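Side-chain contacts in 6-carboxyhexanoate--coa ligase (Bacillus subtilis, PDB 5FLG), which belongs to the 6-carboxyhexanoate--CoA ligase family and is modelled here with phosphoaminophosphonic acid-adenylate ester, pimelic acid and magnesium: residues A[112-115]-A[116-119]; A[33-37]-A[38-42]; A[155-158]-A[159-163]. All coordinates share one frame; numbering follows the deposited sequence.

Contact 1: A[112-115]-A[116-119]; sequences KAYE and QIPE
Y114 and I117 make the close-packed half of this helix end: the two side chains run alongside each other, pointing the same way, and the methyl CD1 of I117 sits squarely over one face of the tyrosine ring. It stands 3.9 Å from the centroid of the Y114 ring and only 8° off the ring normal, a CH-pi contact. The methyl gets there because CG1 of I117 turns back beside its own backbone N (chi1 -81°), which also brings CG1 to 3.3 Å from the O of A113. Both side chains rest on L192 of strand 188-194, while A113 packs on F129 and F231 of neighbouring strands. The OH of Y114 is hydrogen-bonded to Q93, and the ring also makes a cation-pi contact with R97.

The other flank of the helix is looser and wetter. There the extended side chain of Q116 runs back along the last turn, and its NE2 reaches the O of K112 at 2.9 Å, but the bond is bent (126° at the hydrogen) and weak. A water joins the same amide to E115, donating to OE1 of E115 at 2.7 Å and accepting a weak bond from NE2 of Q116. The backbone pairing changes as well: the N of Q116 bonds to the O of A113 at 2.9 Å, and a weaker bond links I117 N to Y114 O. Such i-to-i+3 bonds, followed by P118 and a 3-10 segment, mark the C-terminal end of an amphipathic helix, here helix 107-116 laid against the mixed sheet.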
loop_
_atom_site.group_PDB
_atom_site.type_symbol
_atom_site.label_atom_id
_atom_site.label_comp_id
_atom_site.label_asym_id
_atom_site.label_seq_id
_atom_site.Cartn_x
_atom_site.Cartn_y
_atom_site.Cartn_z
ATOM N N LYS A 112 -16.648 32.713 8.907
ATOM C CA LYS A 112 -16.367 32.440 7.510
ATOM C C LYS A 112 -16.071 30.948 7.354
ATOM O O LYS A 112 -16.405 30.346 6.321
ATOM C CB LYS A 112 -15.196 33.261 6.997
ATOM C CG LYS A 112 -15.498 34.752 6.788
ATOM C CD LYS A 112 -14.217 35.530 6.530
ATOM C CE LYS A 112 -14.495 37.017 6.332
ATOM N NZ LYS A 112 -13.241 37.724 5.934
ATOM N N ALA A 113 -15.333 30.388 8.309
ATOM C CA ALA A 113 -14.946 28.998 8.202
ATOM C C ALA A 113 -16.187 28.126 8.338
ATOM O O ALA A 113 -16.362 27.166 7.589
ATOM C CB ALA A 113 -13.924 28.642 9.260
ATOM N N TYR A 114 -17.070 28.488 9.261
ATOM C CA TYR A 114 -18.298 27.698 9.483
ATOM C C TYR A 114 -19.238 27.676 8.296
ATOM O O TYR A 114 -19.808 26.631 7.991
ATOM C CB TYR A 114 -19.076 28.155 10.706
ATOM C CG TYR A 114 -18.765 27.318 11.919
ATOM C CD1 TYR A 114 -17.621 27.572 12.668
ATOM C CD2 TYR A 114 -19.533 26.196 12.244
ATOM C CE1 TYR A 114 -17.276 26.786 13.738
ATOM C CE2 TYR A 114 -19.227 25.423 13.362
ATOM C CZ TYR A 114 -18.071 25.697 14.071
ATOM O OH TYR A 114 -17.697 24.993 15.171
ATOM N N GLU A 115 -19.255 28.755 7.521
ATOM C CA GLU A 115 -19.950 28.757 6.239
ATOM C C GLU A 115 -19.395 27.754 5.241
ATOM O O GLU A 115 -20.115 27.308 4.374
ATOM C CB GLU A 115 -19.946 30.159 5.616
ATOM C CG GLU A 115 -20.791 31.135 6.420
ATOM C CD GLU A 115 -20.796 32.538 5.837
ATOM O OE1 GLU A 115 -20.260 32.713 4.734
ATOM O OE2 GLU A 115 -21.365 33.439 6.483
ATOM N N GLN A 116 -18.118 27.428 5.338
ATOM C CA GLN A 116 -17.476 26.582 4.350
ATOM C C GLN A 116 -17.355 25.116 4.772
ATOM O O GLN A 116 -17.207 24.231 3.946
ATOM C CB GLN A 116 -16.127 27.182 3.986
ATOM C CG GLN A 116 -16.320 28.412 3.106
ATOM C CD GLN A 116 -15.111 29.312 3.039
ATOM O OE1 GLN A 116 -14.104 28.967 2.425
ATOM N NE2 GLN A 116 -15.168 30.422 3.754
ATOM N N ILE A 117 -17.635 24.856 6.035
ATOM C CA ILE A 117 -17.424 23.528 6.578
ATOM C C ILE A 117 -18.240 22.443 5.870
ATOM O O ILE A 117 -17.637 21.533 5.341
ATOM C CB ILE A 117 -17.643 23.508 8.092
ATOM C CG1 ILE A 117 -16.380 24.036 8.774
ATOM C CG2 ILE A 117 -17.942 22.081 8.563
ATOM C CD1 ILE A 117 -16.570 24.453 10.210
ATOM N N PRO A 118 -19.510 22.726 5.549
ATOM C CA PRO A 118 -20.300 21.841 4.682
ATOM C C PRO A 118 -19.669 21.485 3.358
ATOM O O PRO A 118 -19.635 20.307 2.995
ATOM C CB PRO A 118 -21.604 22.626 4.470
ATOM C CG PRO A 118 -21.716 23.458 5.704
ATOM C CD PRO A 118 -20.305 23.888 5.976
ATOM N N GLU A 119 -19.066 22.450 2.671
ATOM C CA GLU A 119 -18.428 22.129 1.399
ATOM C C GLU A 119 -17.147 21.285 1.600
ATOM O O GLU A 119 -16.612 20.727 0.656
ATOM C CB GLU A 119 -18.104 23.411 0.614
ATOM C CG GLU A 119 -16.673 23.907 0.804
ATOM C CD GLU A 119 -16.363 25.205 0.062
ATOM O OE1 GLU A 119 -17.021 26.228 0.350
ATOM O OE2 GLU A 119 -15.401 25.221 -0.749
HETATM O O HOH W 1 -17.965 31.885 3.512
#

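Contact 2: A[33-37]-A[38-42]; sequences RLIPF and HEMKH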
loop_
_atom_site.group_PDB
_atom_site.type_symbol
_atom_site.label_atom_id
_atom_site.label_comp_id
_atom_site.label_asym_id
_atom_site.label_seq_id
_atom_site.Cartn_x
_atom_site.Cartn_y
_atom_site.Cartn_z
ATOM N N ARG A 33 0.613 5.396 11.519
ATOM C CA ARG A 33 1.229 4.838 12.707
ATOM C C ARG A 33 2.710 5.057 12.544
ATOM O O ARG A 33 3.186 5.286 11.451
ATOM C CB ARG A 33 0.948 3.316 12.848
ATOM C CG ARG A 33 -0.531 2.965 13.009
ATOM C CD ARG A 33 -1.113 3.379 14.364
ATOM N NE ARG A 33 -0.390 2.697 15.444
ATOM C CZ ARG A 33 -0.555 1.416 15.778
ATOM N NH1 ARG A 33 -1.500 0.690 15.204
ATOM N NH2 ARG A 33 0.232 0.857 16.688
ATOM N N LEU A 34 3.421 5.081 13.660
ATOM C CA LEU A 34 4.864 5.163 13.655
ATOM C C LEU A 34 5.430 4.157 14.676
ATOM O O LEU A 34 5.208 4.300 15.852
ATOM C CB LEU A 34 5.245 6.593 14.013
ATOM C CG LEU A 34 6.713 6.957 14.039
ATOM C CD1 LEU A 34 7.245 6.960 12.613
ATOM C CD2 LEU A 34 6.894 8.327 14.692
ATOM N N ILE A 35 6.236 3.211 14.223
ATOM C CA ILE A 35 6.517 2.029 15.017
ATOM C C ILE A 35 7.890 1.458 14.752
ATOM O O ILE A 35 8.467 1.656 13.686
ATOM C CB ILE A 35 5.507 0.901 14.713
ATOM C CG1 ILE A 35 5.473 0.638 13.204
ATOM C CG2 ILE A 35 4.136 1.268 15.255
ATOM C CD1 ILE A 35 5.145 -0.817 12.859
ATOM N N PRO A 36 8.452 0.795 15.767
ATOM C CA PRO A 36 9.582 -0.072 15.515
ATOM C C PRO A 36 9.210 -1.293 14.685
ATOM O O PRO A 36 8.035 -1.672 14.632
ATOM C CB PRO A 36 10.022 -0.506 16.916
ATOM C CG PRO A 36 8.890 -0.203 17.813
ATOM C CD PRO A 36 7.870 0.613 17.101
ATOM N N PHE A 37 10.220 -1.939 14.124
ATOM C CA PHE A 37 10.009 -2.873 13.076
ATOM C C PHE A 37 9.335 -4.148 13.600
ATOM O O PHE A 37 8.622 -4.813 12.864
ATOM C CB PHE A 37 11.333 -3.228 12.416
ATOM C CG PHE A 37 11.173 -4.053 11.158
ATOM C CD1 PHE A 37 10.795 -3.455 9.972
ATOM C CD2 PHE A 37 11.359 -5.430 11.191
ATOM C CE1 PHE A 37 10.663 -4.209 8.818
ATOM C CE2 PHE A 37 11.223 -6.187 10.050
ATOM C CZ PHE A 37 10.868 -5.578 8.865
ATOM N N HIS A 38 9.571 -4.476 14.863
ATOM C CA HIS A 38 8.994 -5.686 15.433
ATOM C C HIS A 38 7.510 -5.483 15.695
ATOM O O HIS A 38 6.781 -6.441 15.946
ATOM C CB HIS A 38 9.714 -6.077 16.723
ATOM C CG HIS A 38 9.696 -5.014 17.781
ATOM N ND1 HIS A 38 8.639 -4.840 18.648
ATOM C CD2 HIS A 38 10.611 -4.072 18.109
ATOM C CE1 HIS A 38 8.913 -3.855 19.480
ATOM N NE2 HIS A 38 10.126 -3.407 19.206
ATOM N N GLU A 39 7.009 -4.262 15.529
ATOM C CA GLU A 39 5.564 -4.111 15.638
ATOM C C GLU A 39 4.798 -4.178 14.313
ATOM O O GLU A 39 3.589 -3.997 14.278
ATOM C CB GLU A 39 5.208 -2.881 16.446
ATOM C CG GLU A 39 5.467 -3.041 17.934
ATOM C CD GLU A 39 5.309 -1.738 18.704
ATOM O OE1 GLU A 39 4.408 -0.944 18.371
ATOM O OE2 GLU A 39 6.008 -1.562 19.718
ATOM N N MET A 40 5.471 -4.559 13.248
ATOM C CA MET A 40 4.917 -4.387 11.914
ATOM C C MET A 40 3.701 -5.311 11.695
ATOM O O MET A 40 2.670 -4.897 11.129
ATOM C CB MET A 40 5.989 -4.668 10.884
ATOM C CG MET A 40 5.600 -4.279 9.465
ATOM S SD MET A 40 5.059 -2.565 9.285
ATOM C CE MET A 40 6.674 -1.761 9.277
ATOM N N LYS A 41 3.806 -6.558 12.131
ATOM C CA LYS A 41 2.739 -7.508 11.809
ATOM C C LYS A 41 1.455 -7.109 12.488
ATOM O O LYS A 41 0.401 -7.058 11.868
ATOM C CB LYS A 41 3.117 -8.924 12.220
ATOM C CG LYS A 41 1.989 -9.923 11.987
ATOM C CD LYS A 41 2.459 -11.371 12.009
ATOM C CE LYS A 41 1.885 -12.113 13.211
ATOM N NZ LYS A 41 0.403 -12.196 13.129
ATOM N N HIS A 42 1.555 -6.759 13.759
ATOM C CA HIS A 42 0.403 -6.303 14.516
ATOM C C HIS A 42 -0.172 -5.024 13.952
ATOM O O HIS A 42 -1.363 -4.797 14.024
ATOM C CB HIS A 42 0.807 -6.102 15.981
ATOM C CG HIS A 42 -0.241 -5.438 16.824
ATOM N ND1 HIS A 42 -1.256 -6.140 17.447
ATOM C CD2 HIS A 42 -0.404 -4.141 17.189
ATOM C CE1 HIS A 42 -2.051 -5.291 18.076
ATOM N NE2 HIS A 42 -1.557 -4.073 17.938
#
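P36 is met by two side chains that come round the turn, those of H38 and E39. The imidazole NE2 of H38 lies 3.7 Å from CB of P36, while OE2 of E39 approaches CG of the same proline at 3.7 Å. H38 folds back this way because its CG stands between its backbone N and carbonyl carbon (chi1 58°). I35 packs on the inner side of the turn: its CD1 touches the backbone at E39 and M40 and lies 4.0 Å from SD of M40, which folds so that its CE also comes near this methyl.

This is a tight strand-to-helix connection, in which strand 26-36, at the edge of its antiparallel sheet within the chain, passes through a 3-10 turn into helix 40-52, with E39 at the N-cap. Two backbone bonds shape the turn, from E39 N to P36 O at 2.9 Å and from M40 N to F37 O at 3.2 Å.

Farther out, Y9 and V11 of strand 8-17 lie against M40, and I35 pairs through its backbone with Y9. R33 forms a salt bridge with D151. F37 turns outward from the turn to meet the second subunit, packing on its L52 and making a cation-pi contact with its K58.

Contact 3: A[155-158]-A[159-163]; sequences ANFE and KWALH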
loop_
_atom_site.group_PDB
_atom_site.type_symbol
_atom_site.label_atom_id
_atom_site.label_comp_id
_atom_site.label_asym_id
_atom_site.label_seq_id
_atom_site.Cartn_x
_atom_site.Cartn_y
_atom_site.Cartn_z
ATOM N N ALA A 155 0.898 1.351 25.633
ATOM C CA ALA A 155 1.050 1.118 27.077
ATOM C C ALA A 155 1.069 2.447 27.826
ATOM O O ALA A 155 0.390 2.643 28.849
ATOM C CB ALA A 155 2.333 0.330 27.328
ATOM N N ASN A 156 1.701 3.437 27.205
ATOM C CA ASN A 156 1.766 4.764 27.818
ATOM C C ASN A 156 0.409 5.451 27.690
ATOM O O ASN A 156 -0.127 5.962 28.652
ATOM C CB ASN A 156 2.908 5.541 27.165
ATOM C CG ASN A 156 3.026 6.969 27.684
ATOM O OD1 ASN A 156 2.267 7.811 27.265
ATOM N ND2 ASN A 156 3.699 7.125 28.800
ATOM N N PHE A 157 -0.266 5.256 26.571
ATOM C CA PHE A 157 -1.625 5.771 26.438
ATOM C C PHE A 157 -2.606 5.211 27.454
ATOM O O PHE A 157 -3.393 5.955 28.054
ATOM C CB PHE A 157 -2.183 5.495 25.040
ATOM C CG PHE A 157 -3.640 5.830 24.903
ATOM C CD1 PHE A 157 -4.057 7.152 24.852
ATOM C CD2 PHE A 157 -4.603 4.822 24.758
ATOM C CE1 PHE A 157 -5.412 7.468 24.864
ATOM C CE2 PHE A 157 -5.948 5.132 24.692
ATOM C CZ PHE A 157 -6.353 6.466 24.710
ATOM N N GLU A 158 -2.573 3.902 27.682
ATOM C CA GLU A 158 -3.498 3.319 28.664
ATOM C C GLU A 158 -3.270 3.895 30.058
ATOM O O GLU A 158 -4.223 4.240 30.782
ATOM C CB GLU A 158 -3.331 1.799 28.695
ATOM C CG GLU A 158 -3.858 1.084 27.454
ATOM C CD GLU A 158 -5.351 0.732 27.524
ATOM O OE1 GLU A 158 -5.859 0.442 28.634
ATOM O OE2 GLU A 158 -6.034 0.721 26.466
ATOM N N LYS A 159 -2.013 4.084 30.411
ATOM C CA LYS A 159 -1.691 4.726 31.678
ATOM C C LYS A 159 -2.217 6.149 31.734
ATOM O O LYS A 159 -2.937 6.521 32.669
ATOM C CB LYS A 159 -0.186 4.740 31.893
ATOM C CG LYS A 159 0.181 5.004 33.327
ATOM C CD LYS A 159 1.522 4.400 33.713
ATOM C CE LYS A 159 1.632 4.342 35.231
ATOM N NZ LYS A 159 2.914 3.748 35.704
ATOM N N TRP A 160 -2.015 6.898 30.649
ATOM C CA TRP A 160 -2.560 8.250 30.588
ATOM C C TRP A 160 -4.086 8.283 30.734
ATOM O O TRP A 160 -4.654 9.091 31.468
ATOM C CB TRP A 160 -2.140 8.934 29.279
ATOM C CG TRP A 160 -2.850 10.196 29.068
ATOM C CD1 TRP A 160 -2.412 11.453 29.394
ATOM C CD2 TRP A 160 -4.098 10.360 28.422
ATOM N NE1 TRP A 160 -3.370 12.384 29.067
ATOM C CE2 TRP A 160 -4.403 11.742 28.444
ATOM C CE3 TRP A 160 -5.017 9.475 27.854
ATOM C CZ2 TRP A 160 -5.559 12.254 27.893
ATOM C CZ3 TRP A 160 -6.189 9.983 27.339
ATOM C CH2 TRP A 160 -6.443 11.362 27.335
ATOM N N ALA A 161 -4.775 7.368 30.079
ATOM C CA ALA A 161 -6.217 7.418 30.121
ATOM C C ALA A 161 -6.757 7.083 31.507
ATOM O O ALA A 161 -7.708 7.690 31.990
ATOM C CB ALA A 161 -6.788 6.472 29.095
ATOM N N LEU A 162 -6.076 6.188 32.188
ATOM C CA LEU A 162 -6.444 5.846 33.566
ATOM C C LEU A 162 -6.316 7.074 34.444
ATOM O O LEU A 162 -7.286 7.508 35.054
ATOM C CB LEU A 162 -5.528 4.740 34.095
ATOM C CG LEU A 162 -5.844 4.169 35.478
ATOM C CD1 LEU A 162 -7.332 3.926 35.664
ATOM C CD2 LEU A 162 -5.066 2.880 35.670
ATOM N N HIS A 163 -5.146 7.697 34.430
ATOM C CA HIS A 163 -4.963 8.917 35.207
ATOM C C HIS A 163 -5.984 9.994 34.839
ATOM O O HIS A 163 -6.324 10.820 35.675
ATOM C CB HIS A 163 -3.557 9.487 35.059
ATOM C CG HIS A 163 -3.372 10.821 35.732
ATOM N ND1 HIS A 163 -3.836 12.007 35.191
ATOM C CD2 HIS A 163 -2.727 11.164 36.877
ATOM C CE1 HIS A 163 -3.474 13.017 35.963
ATOM N NE2 HIS A 163 -2.808 12.533 36.996
#
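F157 and W160, one helical turn apart, project from the same side of their helix with ring planes only 24° from parallel. Yet the rings are slid so far past each other that they barely overlap: the centroid of the F157 ring is 5.6 Å from that of the six-membered ring of W160. The nearest atoms of the two rings are CE1 of F157 and CZ3 of W160, 3.6 Å apart. Both side chains leave the backbone in the same sense, with CG opposite the backbone N (chi1 172° for F157 and 170° for W160), and this shared rotamer carries the two rings out in step. The tryptophan is turned so that the O of F157 lies at the edge of its ring system, in plane. Beside the pair, CB of A161 comes to 4.4 Å from CZ of F157, adding a small apolar neighbour on the following turn.

The scaffold beneath is regular alpha-helix, helix 154-164, amphipathic, with F157, W160 and A161 on the buried side and E158, K159 and L162 on the exposed one. Its i-to-i+4 bonds include W160 N to N156 O at 2.9 Å, A161 N to F157 O at 2.8 Å and L162 N to E158 O at 3.0 Å.

Outside the helix the aromatic cluster widens, W152 meeting F157 edge-to-face and also reaching W160, which in turn has an edge-to-face partner in W254. N156 joins these surroundings through OD1, which accepts hydrogen bonds from W152 NE1 and W254 N. Helix 170-184 packs on the pair, K173 on F157 and L176 on W160, and the W160 side chain is about 8 Å from bound pimelic acid.

How the contacts relate
From the N terminus the three contacts follow one another in series, and none encloses or crosses another. Each joins adjoining segments, so none closes a long loop. Contact 2 comes first, at the passage from strand 26-36 into helix 40-52, beside the antiparallel sheet and the second subunit. Contact 1 follows where helix 107-116 ends against the mixed sheet, and contact 3 lies within helix 154-164, beside helix 170-184. Contacts 2 and 3 are neighbours, their nearest atoms about 8 Å apart without touching. Contact 1 lies across the chain's centre from both, its centre 38 Å from that of contact 2 and 35 Å from that of contact 3.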